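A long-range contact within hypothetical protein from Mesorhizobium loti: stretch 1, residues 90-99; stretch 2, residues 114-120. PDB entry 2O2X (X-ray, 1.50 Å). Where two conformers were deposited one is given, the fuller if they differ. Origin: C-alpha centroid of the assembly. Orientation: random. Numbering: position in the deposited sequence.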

# COMPACT_ATOMS: atom_id res chain seq x y z
N GLY A 90 1.72 9.99 -16.83
CA GLY A 90 1.59 8.63 -17.32
C GLY A 90 2.39 7.62 -16.52
O GLY A 90 2.99 7.94 -15.48
N TRP A 91 2.39 6.39 -17.00
CA TRP A 91 3.09 5.32 -16.33
C TRP A 91 4.59 5.53 -16.27
O TRP A 91 5.23 5.03 -15.37
N SER A 92 5.17 6.27 -17.23
CA SER A 92 6.61 6.54 -17.14
C SER A 92 6.97 7.44 -15.96
O SER A 92 7.96 7.22 -15.26
N ALA A 93 6.12 8.43 -15.72
CA ALA A 93 6.30 9.27 -14.55
C ALA A 93 6.11 8.46 -13.26
O ALA A 93 6.87 8.62 -12.30
N PHE A 94 5.09 7.60 -13.22
CA PHE A 94 4.90 6.72 -12.07
C PHE A 94 6.17 5.90 -11.83
O PHE A 94 6.63 5.74 -10.70
N ALA A 95 6.74 5.35 -12.90
CA ALA A 95 7.94 4.53 -12.73
C ALA A 95 9.08 5.33 -12.09
O ALA A 95 9.75 4.85 -11.17
N ALA A 96 9.29 6.54 -12.57
CA ALA A 96 10.34 7.41 -12.01
C ALA A 96 10.08 7.81 -10.55
O ALA A 96 10.98 7.78 -9.72
N VAL A 97 8.85 8.20 -10.26
CA VAL A 97 8.49 8.63 -8.92
C VAL A 97 8.53 7.46 -7.95
O VAL A 97 9.09 7.58 -6.84
N ASN A 98 7.92 6.35 -8.34
CA ASN A 98 7.91 5.18 -7.48
C ASN A 98 9.32 4.66 -7.24
O ASN A 98 9.67 4.26 -6.13
N GLY A 99 10.14 4.66 -8.29
CA GLY A 99 11.54 4.30 -8.12
C GLY A 99 12.27 5.17 -7.12
O GLY A 99 13.06 4.69 -6.33
N MSE A 114 6.30 -5.75 -3.01
CA MSE A 114 5.44 -5.74 -4.19
C MSE A 114 4.81 -4.35 -4.29
O MSE A 114 4.51 -3.72 -3.26
N VAL A 115 4.61 -3.89 -5.52
CA VAL A 115 3.86 -2.65 -5.79
C VAL A 115 2.72 -2.95 -6.76
O VAL A 115 2.96 -3.50 -7.84
N LEU A 116 1.49 -2.57 -6.38
CA LEU A 116 0.34 -2.57 -7.28
C LEU A 116 -0.20 -1.16 -7.38
O LEU A 116 -0.25 -0.43 -6.38
N ALA A 117 -0.57 -0.75 -8.58
CA ALA A 117 -1.12 0.56 -8.81
C ALA A 117 -2.24 0.52 -9.83
O ALA A 117 -2.20 -0.28 -10.80
N CYS A 118 -3.24 1.34 -9.61
CA CYS A 118 -4.45 1.40 -10.45
C CYS A 118 -4.70 2.82 -10.92
O CYS A 118 -4.89 3.72 -10.11
N ALA A 119 -4.72 3.01 -12.25
CA ALA A 119 -4.87 4.33 -12.87
C ALA A 119 -6.32 4.75 -13.10
O ALA A 119 -6.59 5.94 -13.27
N TYR A 120 -7.23 3.78 -13.16
CA TYR A 120 -8.59 4.05 -13.63
C TYR A 120 -9.34 5.00 -12.71
O TYR A 120 -9.31 4.86 -11.47

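The helix 91-99 lies over the strand 114-118 with axes 11.6 Å apart at closest approach and N-to-C directions 145° from each other, so the two run roughly antiparallel. The register follows: the nearest CA atoms pair Trp91 with Ala119 (8.7 Å), Phe94 with Ala117 (9.2 Å) and Asn98 with Val115 (9.0 Å). Such a gap must be filled by side chains, and the two stretches bury 250 Å² between them, both sides summed.

Trp91 has the most area covered, 62 Å². Its CA-to-CB bond points sideways, but chi1 of -75° (m) and chi2 of 119° bring the far end of the indole nearer the strand. There CZ2 of Trp91 lies 3.6 Å from CB of Ala119, and CH2 of Trp91 lies 3.8 Å from CB of Ala117. The indole nitrogen takes no part in a cross-stretch hydrogen bond; NE1 is satisfied elsewhere in the structure.

Ala117, with 50 Å² covered, is the shared point of the contact. Its CB points toward the helix and meets two rings: besides the indole, CZ of Phe94 approaches CB of Ala117 at 3.7 Å. Phe94 also points toward the strand, in the t rotamer (chi1 174°, chi2 78°), and its ring edge meets Val115, CZ to CG1 being 4.0 Å.

Val115, covered over 45 Å², points toward the helix with chi1 of 176° (t). Its CG1 meets Phe94, and both methyls approach Asn98, CG2 of Val115 lying 3.6 Å and CG1 of Val115 3.7 Å from ND2 of Asn98. These approaches are van der Waals packing of the amide nitrogen against methyls; Asn98 (chi1 -153°, t) has its OD1 hydrogen-bonded elsewhere.

Strand alternation explains the selection: Val115 and Ala117 point toward the helix, whereas Leu116 and Cys118 point away. No hydrogen bond crosses between the stretches, so their direct contact rests on close packing.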

# COMPACT_ATOMS: atom_id res chain seq x y z
CB TRP A 91 2.77 3.96 -16.92
CG TRP A 91 1.40 3.46 -16.53
CD1 TRP A 91 0.38 3.18 -17.36
CD2 TRP A 91 0.93 3.15 -15.20
NE1 TRP A 91 -0.72 2.74 -16.65
CE2 TRP A 91 -0.40 2.70 -15.32
CE3 TRP A 91 1.52 3.22 -13.92
CZ2 TRP A 91 -1.17 2.30 -14.22
CZ3 TRP A 91 0.74 2.83 -12.82
CH2 TRP A 91 -0.59 2.39 -12.98
CB SER A 92 7.12 7.13 -18.45
OG SER A 92 7.11 6.11 -19.43
CB ALA A 93 5.37 10.44 -14.58
CB PHE A 94 3.70 5.78 -12.25
CG PHE A 94 3.57 4.78 -11.13
CD1 PHE A 94 3.03 5.16 -9.91
CD2 PHE A 94 4.05 3.49 -11.25
CE1 PHE A 94 2.91 4.28 -8.89
CE2 PHE A 94 3.97 2.61 -10.22
CZ PHE A 94 3.40 2.99 -9.03
CB ALA A 95 8.39 3.94 -14.09
CB ALA A 96 10.48 8.64 -12.86
CB VAL A 97 7.10 9.29 -8.93
CG1 VAL A 97 6.55 9.48 -7.50
CG2 VAL A 97 7.15 10.61 -9.65
CB ASN A 98 7.00 4.06 -8.03
CG ASN A 98 6.48 3.19 -6.92
OD1 ASN A 98 5.71 3.69 -6.06
ND2 ASN A 98 6.90 1.92 -6.86
CB MSE A 114 4.38 -6.82 -4.10
CG MSE A 114 3.48 -6.93 -5.30
SE MSE A 114 2.29 -8.44 -5.33
CE MSE A 114 3.56 -9.78 -5.88
CB VAL A 115 4.77 -1.57 -6.42
CG1 VAL A 115 3.96 -0.31 -6.79
CG2 VAL A 115 5.91 -1.21 -5.47
CB LEU A 116 -0.76 -3.53 -6.86
CG LEU A 116 -0.28 -4.97 -6.62
CD1 LEU A 116 0.07 -5.21 -5.17
CD2 LEU A 116 -1.40 -5.97 -6.96
CB ALA A 117 -0.04 1.53 -9.28
CB CYS A 118 -5.66 0.91 -9.69
SG CYS A 118 -7.13 0.87 -10.79
CB ALA A 119 -4.15 4.36 -14.18
CB TYR A 120 -9.37 2.75 -13.70
CG TYR A 120 -8.81 1.72 -14.67
CD1 TYR A 120 -8.63 2.01 -16.02
CD2 TYR A 120 -8.50 0.43 -14.24
CE1 TYR A 120 -8.13 1.04 -16.92
CE2 TYR A 120 -8.01 -0.54 -15.14
CZ TYR A 120 -7.83 -0.22 -16.46
OH TYR A 120 -7.34 -1.18 -17.33